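Local structure of L-2,4-diaminobutyric acid acetyltransferase (6SLL) at residues B[64-77]-B[88-102]. The protein catalyses acetyl transfer from acetyl-coenzyme A to L-2,4-diaminobutyric acid, a step in the biosynthesis of the chemical chaperone ectoine. Residues are numbered along the deposited sequence; the frame is centred on the assembly and turned at random. Where two conformers were deposited one is given.
With COA (coenzyme A), chain F; DAB (2,4-diaminobutyric acid), chain G.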
ATOM      1  N   ALA B  64      11.753  11.464   9.091  1.00 10.10           N
ATOM      2  CA  ALA B  64      12.637  12.497   9.618  1.00 10.25           C
ATOM      3  C   ALA B  64      11.864  13.410  10.500  1.00  9.89           C
ATOM      4  O   ALA B  64      10.748  13.841  10.187  1.00 10.20           O
ATOM      5  CB  ALA B  64      13.234  13.311   8.462  1.00 11.08           C
ATOM      6  N   GLU B  65      12.448  13.708  11.688  1.00 11.05           N
ATOM      7  CA  GLU B  65      11.817  14.597  12.664  1.00 11.92           C
ATOM      8  C   GLU B  65      12.776  15.722  13.045  1.00 12.17           C
ATOM      9  O   GLU B  65      13.993  15.478  13.133  1.00 13.95           O
ATOM     10  CB  GLU B  65      11.456  13.888  13.914  1.00 14.92           C
ATOM     11  CG  GLU B  65      10.263  13.085  13.728  1.00 16.53           C
ATOM     12  CD  GLU B  65       9.976  12.063  14.898  1.00 17.91           C
ATOM     13  OE1 GLU B  65      10.891  11.487  15.370  1.00 22.84           O
ATOM     14  OE2 GLU B  65       8.849  11.960  15.334  1.00 20.49           O
ATOM     15  N   HIS B  66      12.241  16.885  13.269  1.00 12.53           N
ATOM     16  CA  HIS B  66      13.059  18.045  13.701  1.00 13.91           C
ATOM     17  C   HIS B  66      12.277  18.760  14.773  1.00 14.58           C
ATOM     18  O   HIS B  66      11.135  19.173  14.544  1.00 15.05           O
ATOM     19  CB  HIS B  66      13.359  18.931  12.535  1.00 15.52           C
ATOM     20  CG  HIS B  66      14.200  20.152  12.948  1.00 15.03           C
ATOM     21  ND1 HIS B  66      13.663  21.397  12.949  1.00 20.68           N
ATOM     22  CD2 HIS B  66      15.484  20.269  13.308  1.00 17.98           C
ATOM     23  CE1 HIS B  66      14.595  22.226  13.395  1.00 22.11           C
ATOM     24  NE2 HIS B  66      15.709  21.572  13.555  1.00 20.35           N
ATOM     25  N   GLU B  67      12.856  18.886  15.973  1.00 15.39           N
ATOM     26  CA  GLU B  67      12.285  19.578  17.080  1.00 18.36           C
ATOM     27  C   GLU B  67      10.853  19.108  17.297  1.00 18.14           C
ATOM     28  O   GLU B  67       9.951  19.892  17.599  1.00 19.32           O
ATOM     29  CB  GLU B  67      12.421  21.089  16.908  1.00 19.67           C
ATOM     30  CG  GLU B  67      13.900  21.544  16.997  1.00 23.25           C
ATOM     31  CD  GLU B  67      14.126  23.023  16.937  1.00 27.38           C
ATOM     32  OE1 GLU B  67      13.197  23.729  16.452  1.00 33.64           O
ATOM     33  OE2 GLU B  67      15.344  23.328  17.221  1.00 31.34           O
ATOM     34  N   GLY B  68      10.677  17.786  17.174  1.00 18.08           N
ATOM     35  CA  GLY B  68       9.373  17.145  17.475  1.00 20.97           C
ATOM     36  C   GLY B  68       8.357  17.010  16.415  1.00 21.71           C
ATOM     37  O   GLY B  68       7.335  16.421  16.655  1.00 29.05           O
ATOM     38  N   ASP B  69       8.650  17.666  15.261  1.00 16.19           N
ATOM     39  CA  ASP B  69       7.725  17.684  14.117  1.00 18.55           C
ATOM     40  C   ASP B  69       8.227  16.673  13.058  1.00 14.09           C
ATOM     41  O   ASP B  69       9.417  16.604  12.799  1.00 13.73           O
ATOM     42  CB  ASP B  69       7.701  19.069  13.418  1.00 21.28           C
ATOM     43  CG  ASP B  69       7.101  20.100  14.220  1.00 26.71           C
ATOM     44  OD1 ASP B  69       6.346  19.784  15.197  1.00 35.23           O
ATOM     45  OD2 ASP B  69       7.674  21.197  14.070  1.00 31.25           O
ATOM     46  N   ILE B  70       7.299  15.908  12.483  1.00 13.73           N
ATOM     47  CA  ILE B  70       7.648  15.071  11.322  1.00 12.43           C
ATOM     48  C   ILE B  70       7.873  16.043  10.177  1.00 13.40           C
ATOM     49  O   ILE B  70       6.963  16.777   9.773  1.00 18.87           O
ATOM     50  CB  ILE B  70       6.637  13.937  11.081  1.00 14.20           C
ATOM     51  CG1 ILE B  70       6.687  12.884  12.266  1.00 18.23           C
ATOM     52  CG2 ILE B  70       6.934  13.304   9.726  1.00 13.91           C
ATOM     53  CD1 ILE B  70       5.582  11.819  12.151  1.00 21.65           C
ATOM     54  N   VAL B  71       9.060  16.017   9.607  1.00 10.85           N
ATOM     55  CA  VAL B  71       9.436  16.855   8.488  1.00 10.33           C
ATOM     56  C   VAL B  71       9.732  16.104   7.215  1.00  9.31           C
ATOM     57  O   VAL B  71       9.963  16.707   6.174  1.00 11.24           O
ATOM     58  CB  VAL B  71      10.535  17.850   8.858  1.00 11.89           C
ATOM     59  CG1 VAL B  71      10.072  18.829   9.962  1.00 14.10           C
ATOM     60  CG2 VAL B  71      11.816  17.157   9.191  1.00 12.04           C
ATOM     61  N   GLY B  72       9.851  14.755   7.297  1.00  9.33           N
ATOM     62  CA  GLY B  72      10.130  13.957   6.108  1.00  8.44           C
ATOM     63  C   GLY B  72       9.578  12.596   6.259  1.00  8.44           C
ATOM     64  O   GLY B  72       9.478  12.027   7.369  1.00  9.12           O
ATOM     65  N   PHE B  73       9.265  11.980   5.116  1.00  8.15           N
ATOM     66  CA  PHE B  73       8.772  10.564   5.070  1.00  8.07           C
ATOM     67  C   PHE B  73       9.193   9.990   3.740  1.00  8.36           C
ATOM     68  O   PHE B  73       9.109  10.645   2.685  1.00  9.30           O
ATOM     69  CB  PHE B  73       7.256  10.535   5.219  1.00  9.21           C
ATOM     70  CG  PHE B  73       6.639   9.163   5.115  1.00  8.70           C
ATOM     71  CD1 PHE B  73       6.757   8.275   6.136  1.00  9.62           C
ATOM     72  CD2 PHE B  73       5.863   8.818   4.034  1.00  9.38           C
ATOM     73  CE1 PHE B  73       6.138   7.042   6.093  1.00 10.33           C
ATOM     74  CE2 PHE B  73       5.213   7.605   3.943  1.00 10.10           C
ATOM     75  CZ  PHE B  73       5.358   6.715   4.985  1.00  9.79           C
ATOM     76  N   ILE B  74       9.576   8.710   3.794  1.00  7.96           N
ATOM     77  CA  ILE B  74       9.669   7.840   2.592  1.00  8.18           C
ATOM     78  C   ILE B  74       8.936   6.594   2.855  1.00  8.21           C
ATOM     79  O   ILE B  74       9.211   5.864   3.841  1.00  9.87           O
ATOM     80  CB  ILE B  74      11.150   7.537   2.181  1.00  9.62           C
ATOM     81  CG1 ILE B  74      11.894   8.702   1.928  1.00 11.30           C
ATOM     82  CG2 ILE B  74      11.110   6.590   0.962  1.00 11.86           C
ATOM     83  CD1 ILE B  74      13.274   8.458   1.400  1.00 14.18           C
ATOM     84  N   SER B  75       8.031   6.210   1.926  1.00  8.73           N
ATOM     85  CA  SER B  75       7.447   4.890   1.919  1.00  8.85           C
ATOM     86  C   SER B  75       8.078   4.045   0.801  1.00  8.47           C
ATOM     87  O   SER B  75       8.297   4.525  -0.326  1.00  9.40           O
ATOM     88  CB  SER B  75       5.974   4.947   1.703  1.00  9.78           C
ATOM     89  OG  SER B  75       5.618   5.725   0.581  1.00  9.76           O
ATOM     90  N   ALA B  76       8.342   2.776   1.119  1.00  8.20           N
ATOM     91  CA  ALA B  76       8.863   1.863   0.124  1.00  7.96           C
ATOM     92  C   ALA B  76       8.501   0.490   0.552  1.00  8.58           C
ATOM     93  O   ALA B  76       8.167   0.181   1.699  1.00  8.72           O
ATOM     94  CB  ALA B  76      10.385   1.993   0.020  1.00  9.69           C
ATOM     95  N   PHE B  77       8.640  -0.482  -0.393  1.00  8.60           N
ATOM     96  CA  PHE B  77       8.409  -1.913  -0.137  1.00  9.15           C
ATOM     97  C   PHE B  77       9.199  -2.723  -1.109  1.00  9.37           C
ATOM     98  O   PHE B  77       9.455  -2.267  -2.254  1.00 10.07           O
ATOM     99  CB  PHE B  77       6.917  -2.293  -0.136  1.00  9.30           C
ATOM    100  CG  PHE B  77       6.222  -1.946  -1.426  1.00  9.68           C
ATOM    101  CD1 PHE B  77       6.311  -2.734  -2.566  1.00 10.29           C
ATOM    102  CD2 PHE B  77       5.489  -0.790  -1.536  1.00 11.27           C
ATOM    103  CE1 PHE B  77       5.705  -2.362  -3.767  1.00 12.31           C
ATOM    104  CE2 PHE B  77       4.855  -0.451  -2.730  1.00 12.03           C
ATOM    105  CZ  PHE B  77       4.950  -1.214  -3.846  1.00 12.47           C
ATOM    106  N   VAL B  88      10.053   2.596  -4.359  1.00  7.91           N
ATOM    107  CA  VAL B  88       9.923   3.769  -3.534  1.00  8.53           C
ATOM    108  C   VAL B  88       8.660   4.470  -3.950  1.00  8.46           C
ATOM    109  O   VAL B  88       8.512   4.885  -5.148  1.00  9.43           O
ATOM    110  CB  VAL B  88      11.129   4.688  -3.571  1.00  9.60           C
ATOM    111  CG1 VAL B  88      10.876   5.939  -2.791  1.00 10.74           C
ATOM    112  CG2 VAL B  88      12.364   3.951  -3.086  1.00 11.49           C
ATOM    113  N   TRP B  89       7.673   4.580  -3.061  1.00  8.31           N
ATOM    114  CA  TRP B  89       6.335   5.049  -3.334  1.00  8.32           C
ATOM    115  C   TRP B  89       6.232   6.528  -3.183  1.00  8.70           C
ATOM    116  O   TRP B  89       6.024   7.238  -4.200  1.00 10.95           O
ATOM    117  CB  TRP B  89       5.355   4.258  -2.474  1.00  8.78           C
ATOM    118  CG  TRP B  89       3.905   4.551  -2.682  1.00  8.95           C
ATOM    119  CD1 TRP B  89       3.306   5.457  -3.539  1.00 10.46           C
ATOM    120  CD2 TRP B  89       2.836   3.893  -1.986  1.00  9.64           C
ATOM    121  NE1 TRP B  89       1.959   5.376  -3.356  1.00 11.44           N
ATOM    122  CE2 TRP B  89       1.641   4.451  -2.407  1.00 11.24           C
ATOM    123  CE3 TRP B  89       2.816   2.901  -1.035  1.00 11.03           C
ATOM    124  CZ2 TRP B  89       0.413   4.026  -1.947  1.00 13.38           C
ATOM    125  CZ3 TRP B  89       1.575   2.441  -0.573  1.00 14.01           C
ATOM    126  CH2 TRP B  89       0.410   3.033  -1.027  1.00 15.07           C
ATOM    127  N   GLN B  90       6.366   7.091  -1.974  1.00  8.21           N
ATOM    128  CA  GLN B  90       6.263   8.551  -1.779  1.00  8.20           C
ATOM    129  C   GLN B  90       7.476   9.034  -0.993  1.00  8.45           C
ATOM    130  O   GLN B  90       7.848   8.416   0.019  1.00 10.12           O
ATOM    131  CB  GLN B  90       4.956   8.931  -1.052  1.00  8.83           C
ATOM    132  CG  GLN B  90       3.728   8.611  -1.884  1.00  9.29           C
ATOM    133  CD  GLN B  90       2.429   9.028  -1.264  1.00  9.44           C
ATOM    134  OE1 GLN B  90       2.125   8.656  -0.136  1.00 10.77           O
ATOM    135  NE2 GLN B  90       1.664   9.810  -1.985  1.00 10.08           N
ATOM    136  N   VAL B  91       8.014  10.158  -1.425  1.00  8.62           N
ATOM    137  CA  VAL B  91       9.034  10.904  -0.692  1.00  8.87           C
ATOM    138  C   VAL B  91       8.518  12.285  -0.445  1.00  8.70           C
ATOM    139  O   VAL B  91       8.196  12.973  -1.453  1.00 10.07           O
ATOM    140  CB  VAL B  91      10.391  10.907  -1.425  1.00 10.33           C
ATOM    141  CG1 VAL B  91      11.435  11.613  -0.632  1.00 12.15           C
ATOM    142  CG2 VAL B  91      10.831   9.567  -1.943  1.00 12.43           C
ATOM    143  N   ALA B  92       8.498  12.736   0.774  1.00  8.96           N
ATOM    144  CA  ALA B  92       7.995  14.097   1.095  1.00  9.20           C
ATOM    145  C   ALA B  92       8.897  14.741   2.133  1.00  9.17           C
ATOM    146  O   ALA B  92       9.244  14.072   3.119  1.00  8.98           O
ATOM    147  CB  ALA B  92       6.578  13.988   1.681  1.00 11.22           C
ATOM    148  N   VAL B  93       9.175  16.031   1.939  1.00  9.28           N
ATOM    149  CA  VAL B  93       9.799  16.827   2.993  1.00  9.45           C
ATOM    150  C   VAL B  93       8.927  18.076   3.118  1.00 10.45           C
ATOM    151  O   VAL B  93       8.512  18.710   2.125  1.00 10.65           O
ATOM    152  CB  VAL B  93      11.261  17.146   2.636  1.00 10.39           C
ATOM    153  CG1 VAL B  93      11.874  18.189   3.565  1.00 11.42           C
ATOM    154  CG2 VAL B  93      12.104  15.864   2.636  1.00 10.39           C
ATOM    155  N   ALA B  94       8.646  18.479   4.347  1.00 10.68           N
ATOM    156  CA  ALA B  94       7.852  19.669   4.640  1.00 11.84           C
ATOM    157  C   ALA B  94       8.518  20.874   3.989  1.00 11.95           C
ATOM    158  O   ALA B  94       9.737  21.042   4.018  1.00 11.69           O
ATOM    159  CB  ALA B  94       7.787  19.869   6.149  1.00 13.12           C
ATOM    160  N   SER B  95       7.671  21.747   3.407  1.00 13.94           N
ATOM    161  CA  SER B  95       8.097  22.953   2.804  0.50 14.05           C
ATOM    162  C   SER B  95       9.125  23.743   3.576  1.00 13.80           C
ATOM    163  O   SER B  95      10.095  24.314   3.082  1.00 15.00           O
ATOM    164  CB  SER B  95       6.844  23.750   2.543  0.50 16.00           C
ATOM    165  OG  SER B  95       7.210  24.908   1.820  0.50 19.37           O
ATOM    166  N   SER B  96       8.857  23.847   4.875  1.00 13.93           N
ATOM    167  CA  SER B  96       9.672  24.585   5.833  1.00 14.44           C
ATOM    168  C   SER B  96      11.032  24.077   5.960  1.00 13.82           C
ATOM    169  O   SER B  96      11.949  24.786   6.448  1.00 16.14           O
ATOM    170  CB  SER B  96       8.967  24.453   7.283  1.00 16.80           C
ATOM    171  OG  SER B  96       8.822  23.065   7.571  1.00 18.69           O
ATOM    172  N   HIS B  97      11.296  22.851   5.521  1.00 12.11           N
ATOM    173  CA  HIS B  97      12.570  22.184   5.753  1.00 12.63           C
ATOM    174  C   HIS B  97      13.206  21.658   4.518  1.00 11.52           C
ATOM    175  O   HIS B  97      14.160  20.866   4.565  1.00 12.63           O
ATOM    176  CB  HIS B  97      12.391  21.006   6.751  1.00 13.08           C
ATOM    177  CG  HIS B  97      12.198  21.430   8.130  1.00 13.96           C
ATOM    178  ND1 HIS B  97      11.080  22.034   8.587  1.00 15.61           N
ATOM    179  CD2 HIS B  97      13.008  21.347   9.186  1.00 16.80           C
ATOM    180  CE1 HIS B  97      11.163  22.304   9.896  1.00 17.63           C
ATOM    181  NE2 HIS B  97      12.339  21.865  10.279  1.00 16.95           N
ATOM    182  N   ARG B  98      12.801  22.126   3.322  1.00 12.76           N
ATOM    183  CA  ARG B  98      13.420  21.677   2.039  1.00 12.93           C
ATOM    184  C   ARG B  98      14.745  22.298   1.794  1.00 12.94           C
ATOM    185  O   ARG B  98      15.116  23.312   2.358  1.00 15.53           O
ATOM    186  CB  ARG B  98      12.380  21.949   0.931  1.00 13.56           C
ATOM    187  CG  ARG B  98      11.238  21.013   0.906  1.00 13.21           C
ATOM    188  CD  ARG B  98      10.236  21.393  -0.165  1.00 13.68           C
ATOM    189  NE  ARG B  98       9.073  20.635   0.086  1.00 15.42           N
ATOM    190  CZ  ARG B  98       7.788  20.987  -0.188  1.00 17.82           C
ATOM    191  NH1 ARG B  98       7.579  22.111  -0.968  1.00 23.90           N
ATOM    192  NH2 ARG B  98       6.774  20.285   0.189  1.00 21.77           N
ATOM    193  N   ARG B  99      15.502  21.615   0.940  1.00 12.28           N
ATOM    194  CA  ARG B  99      16.804  22.049   0.495  1.00 13.94           C
ATOM    195  C   ARG B  99      17.847  22.107   1.574  1.00 15.64           C
ATOM    196  O   ARG B  99      18.811  22.864   1.592  1.00 16.72           O
ATOM    197  CB  ARG B  99      16.738  23.452  -0.243  1.00 14.39           C
ATOM    198  CG  ARG B  99      15.703  23.445  -1.395  1.00 17.26           C
ATOM    199  CD  ARG B  99      15.438  24.857  -1.990  1.00 19.93           C
ATOM    200  NE  ARG B  99      15.030  25.860  -0.849  1.00 23.54           N
ATOM    201  CZ  ARG B  99      13.779  25.861  -0.203  1.00 23.53           C
ATOM    202  NH1 ARG B  99      12.786  25.096  -0.595  1.00 20.29           N
ATOM    203  NH2 ARG B  99      13.491  26.737   0.809  1.00 26.46           N
ATOM    204  N   GLN B 100      17.670  21.170   2.521  1.00 13.43           N
ATOM    205  CA  GLN B 100      18.572  20.958   3.609  1.00 14.70           C
ATOM    206  C   GLN B 100      19.212  19.562   3.575  1.00 14.36           C
ATOM    207  O   GLN B 100      19.941  19.178   4.493  1.00 16.77           O
ATOM    208  CB  GLN B 100      17.864  21.151   5.036  1.00 18.20           C
ATOM    209  CG  GLN B 100      17.249  22.516   5.173  1.00 20.14           C
ATOM    210  CD  GLN B 100      16.609  22.695   6.595  1.00 22.63           C
ATOM    211  OE1 GLN B 100      16.822  21.848   7.482  1.00 28.35           O
ATOM    212  NE2 GLN B 100      15.723  23.557   6.690  1.00 23.94           N
ATOM    213  N   GLY B 101      18.933  18.755   2.571  1.00 13.02           N
ATOM    214  CA  GLY B 101      19.494  17.417   2.455  1.00 12.82           C
ATOM    215  C   GLY B 101      18.655  16.354   3.179  1.00 10.77           C
ATOM    216  O   GLY B 101      19.170  15.214   3.248  1.00 12.17           O
ATOM    217  N   ILE B 102      17.480  16.638   3.638  1.00 10.76           N
ATOM    218  CA  ILE B 102      16.711  15.631   4.397  1.00 10.64           C
ATOM    219  C   ILE B 102      16.292  14.503   3.481  1.00 10.00           C
ATOM    220  O   ILE B 102      16.387  13.349   3.864  1.00  9.80           O
ATOM    221  CB  ILE B 102      15.536  16.321   5.121  1.00 10.39           C
ATOM    222  CG1 ILE B 102      16.064  17.307   6.178  1.00 11.87           C
ATOM    223  CG2 ILE B 102      14.631  15.268   5.741  1.00 11.36           C
ATOM    224  CD1 ILE B 102      14.966  18.142   6.811  1.00 13.06           C
TER
HETATM  225  N1A COA F 201      15.876  23.509  -6.513  1.00 16.50           N
HETATM  226  C2A COA F 201      16.989  22.929  -6.985  1.00 17.35           C
HETATM  227  N3A COA F 201      17.529  21.764  -6.619  1.00 16.74           N
HETATM  228  C4A COA F 201      16.837  21.165  -5.610  1.00 15.18           C
HETATM  229  C5A COA F 201      15.658  21.667  -5.075  1.00 13.04           C
HETATM  230  C6A COA F 201      15.142  22.892  -5.546  1.00 15.02           C
HETATM  231  N6A COA F 201      14.073  23.483  -5.099  1.00 16.39           N
HETATM  232  N7A COA F 201      15.269  20.831  -4.037  1.00 13.74           N
HETATM  233  C8A COA F 201      16.132  19.827  -4.024  1.00 13.31           C
HETATM  234  N9A COA F 201      17.068  19.991  -4.992  1.00 14.71           N
HETATM  235  C1B COA F 201      18.107  19.103  -5.285  1.00 17.17           C
HETATM  236  C2B COA F 201      19.280  19.222  -4.305  1.00 16.92           C
HETATM  237  O2B COA F 201      20.167  20.214  -4.697  1.00 21.27           O
HETATM  238  C3B COA F 201      19.751  17.779  -4.315  1.00 19.78           C
HETATM  239  O3B COA F 201      20.429  17.554  -5.621  1.00 26.06           O
HETATM  240  P3B COA F 201      22.049  17.496  -5.724  1.00 29.43           P
HETATM  241  O7A COA F 201      22.281  16.135  -5.033  1.00 42.98           O
HETATM  242  O8A COA F 201      22.336  17.667  -7.224  1.00 34.22           O
HETATM  243  O9A COA F 201      22.704  18.378  -4.543  1.00 54.54           O
HETATM  244  C4B COA F 201      18.468  17.000  -4.428  1.00 18.66           C
HETATM  245  O4B COA F 201      17.557  17.792  -5.150  1.00 17.83           O
HETATM  246  C5B COA F 201      18.035  16.511  -3.044  1.00 17.03           C
HETATM  247  O5B COA F 201      17.922  17.637  -2.141  1.00 13.40           O
HETATM  248  P1A COA F 201      17.360  17.503  -0.659  1.00 12.41           P
HETATM  249  O1A COA F 201      17.680  18.757   0.050  1.00 12.95           O
HETATM  250  O2A COA F 201      17.749  16.207  -0.056  1.00 13.35           O
HETATM  251  O3A COA F 201      15.784  17.480  -0.995  1.00 11.10           O
HETATM  252  P2A COA F 201      14.594  17.922   0.002  1.00 11.20           P
HETATM  253  O4A COA F 201      14.863  17.442   1.375  1.00 10.51           O
HETATM  254  O5A COA F 201      14.335  19.383  -0.180  1.00 12.20           O
HETATM  255  O6A COA F 201      13.404  17.083  -0.552  1.00 10.67           O
HETATM  256  CBP COA F 201      11.663  16.576  -2.138  1.00 11.28           C
HETATM  257  CCP COA F 201      13.125  16.890  -1.959  1.00 11.48           C
HETATM  258  CDP COA F 201      11.453  16.133  -3.617  1.00 12.96           C
HETATM  259  CEP COA F 201      11.273  15.470  -1.225  1.00 11.97           C
HETATM  260  CAP COA F 201      10.880  17.889  -1.804  1.00 12.29           C
HETATM  261  OAP COA F 201      11.211  18.875  -2.818  1.00 14.45           O
HETATM  262  C9P COA F 201       9.398  17.764  -1.729  1.00 12.97           C
HETATM  263  O9P COA F 201       8.789  17.108  -0.866  1.00 12.30           O
HETATM  264  N8P COA F 201       8.760  18.452  -2.713  0.70 12.31           N
HETATM  265  C7P COA F 201       7.403  18.578  -2.928  0.70 14.17           C
HETATM  266  C6P COA F 201       7.042  20.008  -3.587  0.70 14.58           C
HETATM  267  C5P COA F 201       7.300  20.063  -5.056  0.70 12.74           C
HETATM  268  O5P COA F 201       8.439  19.667  -5.491  0.70 13.74           O
HETATM  269  N4P COA F 201       6.489  20.576  -5.795  0.70 15.56           N
HETATM  270  C3P COA F 201       6.691  20.718  -7.298  0.70 18.68           C
HETATM  271  C2P COA F 201       5.200  21.265  -7.942  0.70 18.95           C
HETATM  272  S1P COA F 201       5.094  22.980  -7.530  0.60 17.77           S
HETATM  273  N   DAB G 202       2.255  10.605  -7.470  1.00 13.99           N
HETATM  274  CA  DAB G 202       2.456   9.256  -6.860  1.00 11.16           C
HETATM  275  C   DAB G 202       2.089   9.356  -5.395  1.00 10.71           C
HETATM  276  O   DAB G 202       1.934   8.288  -4.814  1.00 12.18           O
HETATM  277  CB  DAB G 202       3.893   8.756  -7.051  1.00 11.46           C
HETATM  278  CG  DAB G 202       4.939   9.497  -6.280  1.00 11.84           C
HETATM  279  ND  DAB G 202       6.277   8.892  -6.560  1.00 12.68           N
HETATM  280  OXT DAB G 202       1.991  10.450  -4.853  1.00 12.27           O
HETATM  281  O   HOH W   1       2.944   6.105   0.541  1.00 11.32           O
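Val71 lays CG1 squarely over the face of the His97 imidazole, a CH-pi contact 3.6 Å from the ring centroid, while its CG2 turns to Ile102 CD1; a branched aliphatic residue can serve both. Strand 69-77 runs antiparallel to strand 88-93, and Phe73 and Ala92 exchange backbone hydrogen bonds. On one face, Ile74 sets CG1 beside Val91 CG1 and CG2 against Val88 CG1, under helix 102-112.

On the other face, Ser75 OG lies between the backbone N and the carbonyl carbon (chi1 51°), where a small hydroxyl can accept from Gln90 N at 3.0 Å and also meet a water. Along Gln90, CB packs 3.7 Å from Ser75 OG, CG and CD pass the substrate carboxylate, OE1 accepts a hydrogen bond from the same water and another from Tyr50 OH, and NE2 donates to DAB OXT at 3.0 Å (163°); an amide can accept and donate at once. Arg98 is long enough to reach back, its flat end giving Val93 O a 2.9 Å bond from NE, a weak one from NH2, and a face to coenzyme A C6P. A leucine here would probably leave Val93 O without these donors and the pantetheine arm without its flat support. Val93 N donates to the pantetheine carbonyl O9P of coenzyme A; past Arg98, Arg99 N and Gly101 N donate to its pyrophosphate, as is characteristic of the GNAT strand and pyrophosphate-binding loop.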